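Local structure of N-acetyl-beta-D glucosaminidase (Rhizomucor miehei CAU432, 4ZM6) at residues S107-R112 and A634-F639; F539-Y544 and G628-D633; G611-L616 and A672-K677; I647-T652 and P658-D663. The protein joins a glycoside hydrolase family 3 region, which probably hydrolyses beta-N-acetylglucosaminides, to a GCN5-related acetyltransferase region that binds acetyl-coenzyme A. All coordinates share one frame; numbering follows the deposited sequence.

Overall arrangement
The four contacts follow one acetyltransferase region from its border with the hydrolase to the strands of the chain's C-terminal region. Contact 1 pairs segments more than 500 residues apart. Helix 627-642 serves both contact 1 and contact 2, whose centres lie about 11 Å apart: its middle meets hydrolase helix 108-125, and its start meets edge strand 540-543 and binds acetyl-CoA, so the cofactor site is built close to a joint between domains. Contact 3, about 13 Å from contact 2 between centres, shares its sheet and cofactor, and their segments alternate in sequence. Contact 4, about 8 Å from contact 3, uses the neighbouring strand 646-649 and falls between contact 3's segments in sequence.

Contact 1 (S107-R112 and A634-F639); sequences SSTAAR and AALEHF
Ser108 donates a hydrogen bond from OG to OE2 of Glu637, joining the two helices at a polar point. The modelled OG to OE2 distance of 2.4 Å is very short, and its exact length is doubtful at this resolution. Ser108 OG sits between its backbone N and carbonyl carbon (chi1 57°), while the Glu637 chain runs extended beyond CG, so its carboxylate reaches over to the serine. One turn on from Ser108, Arg112 meets Leu636 CD1, which comes obliquely to NH1, the two side chains crossing nearly at right angles. The same Leu636 CD1 lies 4.3 Å from Thr109 OG1, and Thr109 CG2 stands 3.7 Å above one face of the guanidinium, toward its rim. Behind this shell, Ser107 N-caps the helix, its OG accepting from Ala110 N at 3.1 Å with an N-H...O angle of 166°. Asp633, one turn before Glu637, ties both neighbours of Ser108, its OD2 to Ser107 OG and its OD1 to Thr109 OG1. The helix axes approach to 10.3 Å at 64°. This is a buried interdomain helix pair, joining the family 3 hydrolase region to the GNAT-fold helix that follows strand 608-618 and whose start binds the acetyl-CoA pyrophosphate.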
# COMPACT_ATOMS: atom_id res chain seq x y z
N SER A 107 -4.28 5.41 -19.05
CA SER A 107 -3.16 4.54 -19.36
C SER A 107 -1.84 5.23 -19.07
O SER A 107 -1.46 6.16 -19.78
CB SER A 107 -3.20 4.10 -20.82
OG SER A 107 -1.97 3.49 -21.21
N SER A 108 -1.13 4.75 -18.05
CA SER A 108 0.20 5.24 -17.71
C SER A 108 1.17 5.06 -18.88
O SER A 108 2.07 5.87 -19.07
CB SER A 108 0.73 4.53 -16.47
OG SER A 108 0.75 3.12 -16.67
N THR A 109 0.98 4.00 -19.66
CA THR A 109 1.81 3.77 -20.84
C THR A 109 1.63 4.91 -21.85
O THR A 109 2.61 5.44 -22.38
CB THR A 109 1.48 2.43 -21.52
OG1 THR A 109 1.61 1.37 -20.56
CG2 THR A 109 2.41 2.17 -22.70
N ALA A 110 0.37 5.28 -22.10
CA ALA A 110 0.06 6.41 -22.98
C ALA A 110 0.76 7.69 -22.52
O ALA A 110 1.42 8.36 -23.32
CB ALA A 110 -1.45 6.62 -23.06
N ALA A 111 0.64 8.01 -21.24
CA ALA A 111 1.31 9.19 -20.69
C ALA A 111 2.82 9.11 -20.85
O ALA A 111 3.45 10.11 -21.16
CB ALA A 111 0.96 9.37 -19.23
N ARG A 112 3.38 7.93 -20.60
CA ARG A 112 4.83 7.73 -20.70
C ARG A 112 5.27 8.07 -22.11
O ARG A 112 6.19 8.86 -22.30
CB ARG A 112 5.22 6.28 -20.37
CG ARG A 112 6.72 5.99 -20.44
CD ARG A 112 6.99 4.51 -20.69
NE ARG A 112 6.52 4.07 -22.00
CZ ARG A 112 6.43 2.80 -22.40
NH1 ARG A 112 6.80 1.81 -21.60
NH2 ARG A 112 5.98 2.53 -23.62
N ALA A 634 -0.43 -2.23 -15.60
CA ALA A 634 -0.15 -2.75 -14.26
C ALA A 634 1.24 -3.37 -14.21
O ALA A 634 1.97 -3.20 -13.24
CB ALA A 634 -1.21 -3.76 -13.85
N ALA A 635 1.60 -4.07 -15.27
CA ALA A 635 2.93 -4.68 -15.37
C ALA A 635 4.05 -3.63 -15.41
O ALA A 635 5.01 -3.74 -14.65
CB ALA A 635 3.01 -5.59 -16.59
N LEU A 636 3.93 -2.63 -16.28
CA LEU A 636 4.99 -1.62 -16.41
C LEU A 636 5.02 -0.68 -15.22
O LEU A 636 6.08 -0.19 -14.85
CB LEU A 636 4.85 -0.82 -17.70
CG LEU A 636 4.71 -1.57 -19.02
CD1 LEU A 636 5.29 -0.72 -20.15
CD2 LEU A 636 5.39 -2.94 -19.00
N GLU A 637 3.86 -0.43 -14.62
CA GLU A 637 3.79 0.40 -13.42
C GLU A 637 4.55 -0.26 -12.28
O GLU A 637 5.26 0.41 -11.54
CB GLU A 637 2.34 0.68 -13.01
CG GLU A 637 1.66 1.73 -13.87
CD GLU A 637 0.15 1.55 -13.95
OE1 GLU A 637 -0.46 1.04 -12.98
OE2 GLU A 637 -0.43 1.94 -14.99
N HIS A 638 4.40 -1.58 -12.14
CA HIS A 638 5.14 -2.33 -11.13
C HIS A 638 6.64 -2.27 -11.39
O HIS A 638 7.40 -1.90 -10.50
CB HIS A 638 4.68 -3.79 -11.07
CG HIS A 638 5.57 -4.64 -10.22
ND1 HIS A 638 6.23 -5.75 -10.71
CD2 HIS A 638 5.95 -4.51 -8.93
CE1 HIS A 638 6.96 -6.28 -9.74
NE2 HIS A 638 6.81 -5.55 -8.66
N PHE A 639 7.06 -2.61 -12.61
CA PHE A 639 8.46 -2.54 -12.98
C PHE A 639 9.01 -1.15 -12.70
O PHE A 639 10.10 -1.00 -12.13
CB PHE A 639 8.65 -2.81 -14.47
CG PHE A 639 8.35 -4.22 -14.90
CD1 PHE A 639 8.72 -5.31 -14.11
CD2 PHE A 639 7.75 -4.46 -16.12
CE1 PHE A 639 8.45 -6.60 -14.52
CE2 PHE A 639 7.48 -5.75 -16.54
CZ PHE A 639 7.83 -6.82 -15.74

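Contact 2 (F539-Y544 and G628-D633); sequences FIVDDY and GTLLHD. With ACO (acetyl coenzyme *a), chain C.
Val541 points its CG2 methyl into the angle between two consecutive leucines of the helix, and the better-buried part of the contact lies here, where Leu631 is buried. CG2 stands 3.8 Å from Leu631 CD2 and 4.1 Å from Leu630 CB. With CG2 lying anti to its own carbonyl carbon and CG1 anti to the backbone N (chi1 172°), CG2 is turned to the helix, while CG1 reaches only the end of Leu631. Leu631 starts off along the flank of the helix, yet its CD2 end turns back to the valine, whereas the side chains of Leu630 and Val541 run past each other in opposite directions. The outer side is looser: Leu630 and Phe539 remain partly exposed, and the Phe539 ring leads away, although its CB and carbonyl O both lie by Leu630 CD2.

The far side of the helix is polar and holds the cofactor. Gly628 N donates to O4A of acetyl-CoA (2.8 Å, 155°). Thr629 OG1 donates to O2A, to which Thr629 N adds a weak bond. The helix start thus meets the pyrophosphate, and its dipole would probably favour the negative charge. Strand 540-543 forms the edge of the sheet beside strand 585-588, with Asp542 salt-bridged to Arg588 and to Arg258 of the second subunit, while helix 665-677 approaches Thr629 and His632 on the cofactor side.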
# COMPACT_ATOMS: atom_id res chain seq x y z
N PHE A 539 -13.26 -3.17 -16.03
CA PHE A 539 -12.52 -4.34 -15.62
C PHE A 539 -11.50 -3.90 -14.58
O PHE A 539 -10.94 -2.80 -14.67
CB PHE A 539 -11.84 -4.97 -16.83
CG PHE A 539 -12.80 -5.35 -17.92
CD1 PHE A 539 -13.50 -6.55 -17.85
CD2 PHE A 539 -13.03 -4.50 -18.99
CE1 PHE A 539 -14.40 -6.90 -18.85
CE2 PHE A 539 -13.92 -4.85 -19.99
CZ PHE A 539 -14.61 -6.05 -19.92
N ILE A 540 -11.28 -4.75 -13.58
CA ILE A 540 -10.40 -4.40 -12.48
C ILE A 540 -9.29 -5.44 -12.32
O ILE A 540 -9.52 -6.64 -12.52
CB ILE A 540 -11.20 -4.17 -11.17
CG1 ILE A 540 -10.31 -3.60 -10.06
CG2 ILE A 540 -11.89 -5.46 -10.72
CD1 ILE A 540 -9.68 -2.25 -10.37
N VAL A 541 -8.10 -4.96 -11.98
CA VAL A 541 -6.90 -5.77 -11.89
C VAL A 541 -6.58 -6.12 -10.44
O VAL A 541 -6.29 -5.24 -9.63
CB VAL A 541 -5.72 -5.02 -12.52
CG1 VAL A 541 -4.41 -5.75 -12.28
CG2 VAL A 541 -5.96 -4.82 -14.00
N ASP A 542 -6.65 -7.41 -10.11
CA ASP A 542 -6.26 -7.92 -8.79
C ASP A 542 -4.96 -8.69 -8.88
O ASP A 542 -4.51 -9.05 -9.96
CB ASP A 542 -7.32 -8.87 -8.24
CG ASP A 542 -8.62 -8.18 -7.89
OD1 ASP A 542 -8.56 -7.09 -7.27
OD2 ASP A 542 -9.69 -8.73 -8.22
N ASP A 543 -4.38 -8.96 -7.71
CA ASP A 543 -3.25 -9.87 -7.62
C ASP A 543 -3.72 -11.28 -7.91
O ASP A 543 -4.80 -11.70 -7.48
CB ASP A 543 -2.61 -9.80 -6.23
CG ASP A 543 -1.87 -8.50 -5.99
OD1 ASP A 543 -1.15 -8.05 -6.91
OD2 ASP A 543 -2.00 -7.92 -4.89
N TYR A 544 -2.91 -12.01 -8.66
CA TYR A 544 -3.17 -13.40 -8.97
C TYR A 544 -3.03 -14.23 -7.69
O TYR A 544 -2.06 -14.08 -6.95
CB TYR A 544 -2.20 -13.89 -10.05
CG TYR A 544 -2.15 -15.39 -10.27
CD1 TYR A 544 -3.21 -16.06 -10.88
CD2 TYR A 544 -1.04 -16.13 -9.89
CE1 TYR A 544 -3.16 -17.43 -11.09
CE2 TYR A 544 -0.98 -17.49 -10.10
CZ TYR A 544 -2.04 -18.14 -10.70
OH TYR A 544 -1.98 -19.50 -10.89
N GLY A 628 -6.34 -5.89 -22.15
CA GLY A 628 -4.92 -6.10 -22.39
C GLY A 628 -4.11 -4.91 -21.92
O GLY A 628 -3.06 -5.06 -21.29
N THR A 629 -4.63 -3.72 -22.20
CA THR A 629 -3.96 -2.47 -21.86
C THR A 629 -3.94 -2.24 -20.35
O THR A 629 -2.92 -1.80 -19.81
CB THR A 629 -4.61 -1.29 -22.60
OG1 THR A 629 -4.33 -1.42 -24.00
CG2 THR A 629 -4.09 0.05 -22.11
N LEU A 630 -5.06 -2.52 -19.68
CA LEU A 630 -5.10 -2.46 -18.22
C LEU A 630 -3.97 -3.27 -17.59
O LEU A 630 -3.19 -2.74 -16.80
CB LEU A 630 -6.42 -3.00 -17.68
CG LEU A 630 -7.40 -1.93 -17.21
CD1 LEU A 630 -7.90 -1.08 -18.37
CD2 LEU A 630 -8.56 -2.61 -16.50
N LEU A 631 -3.91 -4.55 -17.96
CA LEU A 631 -2.96 -5.50 -17.40
C LEU A 631 -1.53 -5.11 -17.75
O LEU A 631 -0.64 -5.16 -16.91
CB LEU A 631 -3.24 -6.91 -17.91
CG LEU A 631 -4.56 -7.53 -17.44
CD1 LEU A 631 -4.87 -8.81 -18.19
CD2 LEU A 631 -4.52 -7.79 -15.94
N HIS A 632 -1.34 -4.72 -19.01
CA HIS A 632 -0.04 -4.30 -19.52
C HIS A 632 0.52 -3.12 -18.72
O HIS A 632 1.70 -3.10 -18.37
CB HIS A 632 -0.20 -3.94 -20.99
CG HIS A 632 1.03 -3.38 -21.61
ND1 HIS A 632 1.45 -2.08 -21.40
CD2 HIS A 632 1.93 -3.92 -22.46
CE1 HIS A 632 2.56 -1.86 -22.08
NE2 HIS A 632 2.87 -2.96 -22.74
N ASP A 633 -0.34 -2.15 -18.43
CA ASP A 633 0.05 -0.99 -17.64
C ASP A 633 0.37 -1.35 -16.20
O ASP A 633 1.35 -0.85 -15.63
CB ASP A 633 -1.06 0.07 -17.71
CG ASP A 633 -1.13 0.76 -19.06
OD1 ASP A 633 -0.79 0.13 -20.08
OD2 ASP A 633 -1.50 1.95 -19.10
N1A ACO C . -13.32 0.60 -28.56
C2A ACO C . -12.72 0.49 -29.77
N3A ACO C . -11.48 -0.04 -29.94
C4A ACO C . -10.77 -0.52 -28.88
C5A ACO C . -11.37 -0.43 -27.54
C6A ACO C . -12.72 0.17 -27.42
N6A ACO C . -13.33 0.27 -26.21
N7A ACO C . -10.48 -0.94 -26.68
C8A ACO C . -9.40 -1.33 -27.41
N9A ACO C . -9.57 -1.07 -28.72
C1B ACO C . -8.58 -1.38 -29.79
C2B ACO C . -7.68 -0.19 -30.10
O2B ACO C . -7.58 -0.00 -31.52
C3B ACO C . -6.33 -0.50 -29.47
O3B ACO C . -5.19 -0.04 -30.22
P3B ACO C . -4.60 -0.67 -31.60
O7A ACO C . -3.66 -1.77 -31.15
O8A ACO C . -5.80 -1.11 -32.40
O9A ACO C . -3.88 0.50 -32.20
C4B ACO C . -6.36 -2.01 -29.24
O4B ACO C . -7.72 -2.45 -29.36
C5B ACO C . -5.78 -2.38 -27.88
O5B ACO C . -6.38 -3.60 -27.47
P1A ACO C . -6.75 -3.90 -25.95
O1A ACO C . -8.24 -4.15 -25.89
O2A ACO C . -6.12 -2.91 -25.01
O3A ACO C . -5.93 -5.28 -25.86
P2A ACO C . -6.68 -6.69 -25.80
O4A ACO C . -7.58 -6.67 -24.58
O5A ACO C . -7.27 -7.00 -27.14
O6A ACO C . -5.42 -7.65 -25.54
CBP ACO C . -3.67 -9.02 -26.49
CCP ACO C . -4.32 -7.65 -26.45
CDP ACO C . -3.11 -9.37 -25.12
CEP ACO C . -2.52 -8.97 -27.49
CAP ACO C . -4.74 -10.02 -26.93
OAP ACO C . -4.96 -9.89 -28.33
C9P ACO C . -4.41 -11.44 -26.60
O9P ACO C . -4.85 -11.92 -25.56
N8P ACO C . -3.67 -12.14 -27.45
C7P ACO C . -3.37 -13.54 -27.19
C6P ACO C . -2.26 -14.09 -28.07
C5P ACO C . -0.87 -13.54 -27.78
O5P ACO C . -0.10 -13.56 -28.73
N4P ACO C . -0.50 -13.12 -26.57
C3P ACO C . 0.86 -12.67 -26.28
C2P ACO C . 1.77 -13.79 -25.77
S1P ACO C . 3.50 -13.42 -25.94
C ACO C . 3.91 -12.68 -24.51
O ACO C . 3.06 -12.42 -23.68
CH3 ACO C . 5.35 -12.33 -24.30

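Contact 3 (G611-L616 and A672-K677); sequences GQLMLL and AFFSKK. With ACO (acetyl coenzyme *a), chain C.
Leu616 meets Phe673 and Phe674 where a GNAT fold opens its acetyl-CoA groove: strand 608-618 carries a classic beta bulge, Met614 and Leu615 both facing Ala599, and helix 665-677 packs across the strand. The axes of the two short segments approach to 12.6 Å at 122°, a gap bridged by large side chains. Leu616 CD1 touches both rings at their CE1 atoms, 3.8 Å from that of Phe674 and 4.0 Å from that of Phe673, obliquely to each. Its CG swings anti to the backbone N (chi1 -152°), which carries the methyl toward the helix. Leu613, directly before the bulge, adds a looser touch from its CD1 to Phe674 CE1.

The two phenylalanines are turned against each other. CD1 of Phe673 stands 3.7 Å above one face of Phe674, toward the rim, while Phe674 CD1 lies in plane at the edge of Phe673. Trp679 makes an edge-to-face pair with Phe674, which probably helps to fix that ring. The cofactor also touches both rings: its CCP carbon sits over a face of Phe673, offset toward the rim, and its C3P carbon comes to the edge of Phe674. At the other end of the segment, Lys676 reaches the 3'-phosphate, NZ donating to O9A at a modelled distance too short to be taken literally.

The Leu616 backbone grips the pantetheine arm: its O accepts a weak bond from N4P, and its N donates to the thioester oxygen O of acetyl-CoA at 3.0 Å, with an N-H...O angle of 133°.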
# COMPACT_ATOMS: atom_id res chain seq x y z
N GLY A 611 13.05 -6.37 -15.79
CA GLY A 611 11.67 -6.80 -15.71
C GLY A 611 11.34 -7.65 -16.92
O GLY A 611 11.62 -7.25 -18.04
N GLN A 612 10.75 -8.81 -16.69
CA GLN A 612 10.39 -9.69 -17.78
C GLN A 612 8.88 -9.86 -17.78
O GLN A 612 8.30 -10.25 -16.77
CB GLN A 612 11.07 -11.05 -17.62
CG GLN A 612 12.59 -10.96 -17.55
CD GLN A 612 13.27 -12.31 -17.77
OE1 GLN A 612 12.69 -13.37 -17.52
NE2 GLN A 612 14.50 -12.27 -18.27
N LEU A 613 8.26 -9.52 -18.91
CA LEU A 613 6.83 -9.71 -19.10
C LEU A 613 6.65 -11.10 -19.67
O LEU A 613 6.76 -11.31 -20.88
CB LEU A 613 6.25 -8.63 -20.02
CG LEU A 613 4.74 -8.36 -19.94
CD1 LEU A 613 4.36 -7.13 -20.74
CD2 LEU A 613 3.94 -9.54 -20.44
N MET A 614 6.40 -12.06 -18.78
CA MET A 614 6.42 -13.47 -19.14
C MET A 614 5.26 -13.83 -20.06
O MET A 614 5.41 -14.61 -20.99
CB MET A 614 6.36 -14.35 -17.88
CG MET A 614 7.52 -14.17 -16.91
SD MET A 614 7.22 -14.99 -15.32
CE MET A 614 7.34 -16.71 -15.83
N LEU A 615 4.10 -13.26 -19.77
CA LEU A 615 2.90 -13.59 -20.53
C LEU A 615 1.86 -12.49 -20.35
O LEU A 615 1.77 -11.89 -19.27
CB LEU A 615 2.34 -14.93 -20.08
CG LEU A 615 1.18 -15.51 -20.88
CD1 LEU A 615 1.66 -16.04 -22.22
CD2 LEU A 615 0.50 -16.62 -20.09
N LEU A 616 1.11 -12.23 -21.42
CA LEU A 616 -0.04 -11.34 -21.38
C LEU A 616 -1.07 -11.98 -22.28
O LEU A 616 -0.78 -12.28 -23.43
CB LEU A 616 0.33 -9.96 -21.93
CG LEU A 616 -0.41 -8.71 -21.44
CD1 LEU A 616 -0.47 -7.68 -22.56
CD2 LEU A 616 -1.82 -9.00 -20.93
N ALA A 672 2.26 -6.47 -33.02
CA ALA A 672 1.86 -5.11 -33.35
C ALA A 672 1.32 -4.39 -32.11
O ALA A 672 1.62 -3.22 -31.88
CB ALA A 672 0.82 -5.10 -34.46
N PHE A 673 0.54 -5.10 -31.30
CA PHE A 673 0.03 -4.55 -30.05
C PHE A 673 1.18 -3.98 -29.22
O PHE A 673 1.12 -2.84 -28.76
CB PHE A 673 -0.73 -5.62 -29.26
CG PHE A 673 -1.11 -5.19 -27.88
CD1 PHE A 673 -0.25 -5.39 -26.81
CD2 PHE A 673 -2.34 -4.59 -27.63
CE1 PHE A 673 -0.60 -4.99 -25.54
CE2 PHE A 673 -2.70 -4.20 -26.36
CZ PHE A 673 -1.83 -4.39 -25.31
N PHE A 674 2.24 -4.78 -29.06
CA PHE A 674 3.37 -4.41 -28.22
C PHE A 674 4.24 -3.29 -28.80
O PHE A 674 4.63 -2.38 -28.07
CB PHE A 674 4.24 -5.63 -27.88
CG PHE A 674 3.60 -6.60 -26.92
CD1 PHE A 674 3.20 -6.18 -25.66
CD2 PHE A 674 3.41 -7.92 -27.26
CE1 PHE A 674 2.60 -7.06 -24.77
CE2 PHE A 674 2.82 -8.81 -26.37
CZ PHE A 674 2.41 -8.37 -25.13
N SER A 675 4.54 -3.33 -30.10
CA SER A 675 5.34 -2.26 -30.71
C SER A 675 4.60 -0.93 -30.65
O SER A 675 5.20 0.11 -30.35
CB SER A 675 5.74 -2.58 -32.15
OG SER A 675 4.69 -3.25 -32.82
N LYS A 676 3.29 -0.97 -30.88
CA LYS A 676 2.44 0.22 -30.82
C LYS A 676 2.43 0.90 -29.45
O LYS A 676 2.18 2.11 -29.37
CB LYS A 676 1.02 -0.14 -31.23
CG LYS A 676 0.16 1.04 -31.63
CD LYS A 676 -0.73 0.66 -32.80
CE LYS A 676 -1.51 1.86 -33.31
NZ LYS A 676 -2.40 2.43 -32.26
N LYS A 677 2.67 0.14 -28.38
CA LYS A 677 2.79 0.68 -27.02
C LYS A 677 4.18 1.23 -26.75
O LYS A 677 4.38 1.92 -25.75
CB LYS A 677 2.49 -0.40 -25.97
CG LYS A 677 1.10 -1.00 -26.05
CD LYS A 677 0.08 -0.19 -25.27
CE LYS A 677 -1.28 -0.86 -25.31
NZ LYS A 677 -2.39 0.12 -25.13
N1A ACO C . -13.32 0.60 -28.56
C2A ACO C . -12.72 0.49 -29.77
N3A ACO C . -11.48 -0.04 -29.94
C4A ACO C . -10.77 -0.52 -28.88
C5A ACO C . -11.37 -0.43 -27.54
C6A ACO C . -12.72 0.17 -27.42
N6A ACO C . -13.33 0.27 -26.21
N7A ACO C . -10.48 -0.94 -26.68
C8A ACO C . -9.40 -1.33 -27.41
N9A ACO C . -9.57 -1.07 -28.72
C1B ACO C . -8.58 -1.38 -29.79
C2B ACO C . -7.68 -0.19 -30.10
O2B ACO C . -7.58 -0.00 -31.52
C3B ACO C . -6.33 -0.50 -29.47
O3B ACO C . -5.19 -0.04 -30.22
P3B ACO C . -4.60 -0.67 -31.60
O7A ACO C . -3.66 -1.77 -31.15
O8A ACO C . -5.80 -1.11 -32.40
O9A ACO C . -3.88 0.50 -32.20
C4B ACO C . -6.36 -2.01 -29.24
O4B ACO C . -7.72 -2.45 -29.36
C5B ACO C . -5.78 -2.38 -27.88
O5B ACO C . -6.38 -3.60 -27.47
P1A ACO C . -6.75 -3.90 -25.95
O1A ACO C . -8.24 -4.15 -25.89
O2A ACO C . -6.12 -2.91 -25.01
O3A ACO C . -5.93 -5.28 -25.86
P2A ACO C . -6.68 -6.69 -25.80
O4A ACO C . -7.58 -6.67 -24.58
O5A ACO C . -7.27 -7.00 -27.14
O6A ACO C . -5.42 -7.65 -25.54
CBP ACO C . -3.67 -9.02 -26.49
CCP ACO C . -4.32 -7.65 -26.45
CDP ACO C . -3.11 -9.37 -25.12
CEP ACO C . -2.52 -8.97 -27.49
CAP ACO C . -4.74 -10.02 -26.93
OAP ACO C . -4.96 -9.89 -28.33
C9P ACO C . -4.41 -11.44 -26.60
O9P ACO C . -4.85 -11.92 -25.56
N8P ACO C . -3.67 -12.14 -27.45
C7P ACO C . -3.37 -13.54 -27.19
C6P ACO C . -2.26 -14.09 -28.07
C5P ACO C . -0.87 -13.54 -27.78
O5P ACO C . -0.10 -13.56 -28.73
N4P ACO C . -0.50 -13.12 -26.57
C3P ACO C . 0.86 -12.67 -26.28
C2P ACO C . 1.77 -13.79 -25.77
S1P ACO C . 3.50 -13.42 -25.94
C ACO C . 3.91 -12.68 -24.51
O ACO C . 3.06 -12.42 -23.68
CH3 ACO C . 5.35 -12.33 -24.30

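Contact 4 (I647-T652 and P658-D663); sequences IKLGST and PGVPDD
Leu649 and Val660 supply the apolar part of this contact, meeting through single methyls, CD1 of the leucine and CG2 of the valine, 3.6 Å apart. The two side chains approach at a slant. Leu649 has its CG anti to the carbonyl carbon (chi1 -80°), which sends the isobutyl group toward the valine, and Trp679 also packs on Leu649.

Polar proximity comes from Lys648. Its chain bends at the last two torsions and brings NZ to 2.7 Å from Pro658 O. Close by, Leu649 O faces the same Pro658 O at 3.1 Å, two acceptors with no bond between them. Trp835 packs against the side chains of both Lys648 and Pro658.

Backbone packing makes up the rest. The CA atoms of Gly650 and Gly659 come within 4.7 Å, and Ser651 O rests 3.6 Å from Pro658 CA. Gly650 has a positive phi (84°), a conformation that suits a residue without a side chain, just after the strand ends at Leu649.

Strand 646-649 runs parallel to strand 608-618 and is bonded on its other side to the end of the chain, as Leu649 is to Gly856. Acetyl-CoA touches Gly650 and Pro661, so both segments border the cofactor groove, consistent with the parting of neighbouring parallel strands that defines the GNAT fold.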
# COMPACT_ATOMS: atom_id res chain seq x y z
N ILE A 647 13.36 -3.75 -19.70
CA ILE A 647 12.22 -4.66 -19.68
C ILE A 647 12.23 -5.51 -20.94
O ILE A 647 12.65 -5.04 -22.00
CB ILE A 647 10.88 -3.89 -19.55
CG1 ILE A 647 11.05 -2.62 -18.72
CG2 ILE A 647 9.83 -4.76 -18.89
CD1 ILE A 647 9.79 -1.76 -18.64
N LYS A 648 11.77 -6.75 -20.83
CA LYS A 648 11.83 -7.75 -21.90
C LYS A 648 10.46 -8.34 -22.20
O LYS A 648 9.68 -8.57 -21.28
CB LYS A 648 12.79 -8.87 -21.49
CG LYS A 648 12.96 -10.00 -22.50
CD LYS A 648 13.66 -11.20 -21.89
CE LYS A 648 14.51 -11.95 -22.91
NZ LYS A 648 13.72 -12.41 -24.08
N LEU A 649 10.17 -8.61 -23.47
CA LEU A 649 8.99 -9.38 -23.84
C LEU A 649 9.34 -10.86 -23.78
O LEU A 649 10.30 -11.31 -24.43
CB LEU A 649 8.49 -9.04 -25.24
CG LEU A 649 7.64 -7.79 -25.46
CD1 LEU A 649 7.15 -7.74 -26.90
CD2 LEU A 649 6.46 -7.73 -24.50
N GLY A 650 8.55 -11.62 -23.02
CA GLY A 650 8.86 -13.01 -22.73
C GLY A 650 9.82 -13.08 -21.57
O GLY A 650 10.08 -12.07 -20.91
N SER A 651 10.36 -14.26 -21.31
CA SER A 651 11.30 -14.43 -20.21
C SER A 651 12.44 -15.36 -20.58
O SER A 651 12.41 -16.04 -21.60
CB SER A 651 10.57 -14.93 -18.96
OG SER A 651 9.54 -15.86 -19.28
N THR A 652 13.47 -15.37 -19.73
CA THR A 652 14.59 -16.29 -19.87
C THR A 652 14.26 -17.60 -19.14
O THR A 652 13.94 -18.60 -19.78
CB THR A 652 15.89 -15.66 -19.34
OG1 THR A 652 15.64 -15.10 -18.05
CG2 THR A 652 16.37 -14.55 -20.26
N PRO A 658 10.27 -17.00 -25.18
CA PRO A 658 11.43 -16.11 -25.07
C PRO A 658 11.18 -14.75 -25.71
O PRO A 658 11.87 -13.79 -25.40
CB PRO A 658 12.50 -16.86 -25.86
CG PRO A 658 11.73 -17.54 -26.93
CD PRO A 658 10.42 -17.95 -26.31
N GLY A 659 10.22 -14.71 -26.64
CA GLY A 659 9.79 -13.47 -27.27
C GLY A 659 8.35 -13.68 -27.66
O GLY A 659 7.62 -14.39 -26.96
N VAL A 660 7.92 -13.08 -28.76
CA VAL A 660 6.54 -13.21 -29.19
C VAL A 660 6.46 -14.20 -30.34
O VAL A 660 7.10 -14.01 -31.37
CB VAL A 660 5.93 -11.86 -29.61
CG1 VAL A 660 4.45 -12.03 -29.97
CG2 VAL A 660 6.11 -10.82 -28.51
N PRO A 661 5.67 -15.27 -30.18
CA PRO A 661 5.46 -16.24 -31.26
C PRO A 661 5.19 -15.55 -32.60
O PRO A 661 4.62 -14.46 -32.63
CB PRO A 661 4.24 -17.02 -30.80
CG PRO A 661 4.28 -16.95 -29.32
CD PRO A 661 4.96 -15.66 -28.95
N ASP A 662 5.60 -16.21 -33.69
CA ASP A 662 5.48 -15.64 -35.03
C ASP A 662 4.67 -16.49 -36.02
O ASP A 662 4.32 -16.02 -37.10
CB ASP A 662 6.88 -15.41 -35.59
CG ASP A 662 6.88 -14.54 -36.82
OD1 ASP A 662 6.51 -13.36 -36.71
OD2 ASP A 662 7.24 -15.06 -37.90
N ASP A 663 4.36 -17.73 -35.65
CA ASP A 663 3.85 -18.71 -36.61
C ASP A 663 2.32 -18.75 -36.74
O ASP A 663 1.79 -19.60 -37.44
CB ASP A 663 4.39 -20.10 -36.26
CG ASP A 663 5.91 -20.12 -36.14
OD1 ASP A 663 6.60 -19.63 -37.06
OD2 ASP A 663 6.42 -20.61 -35.10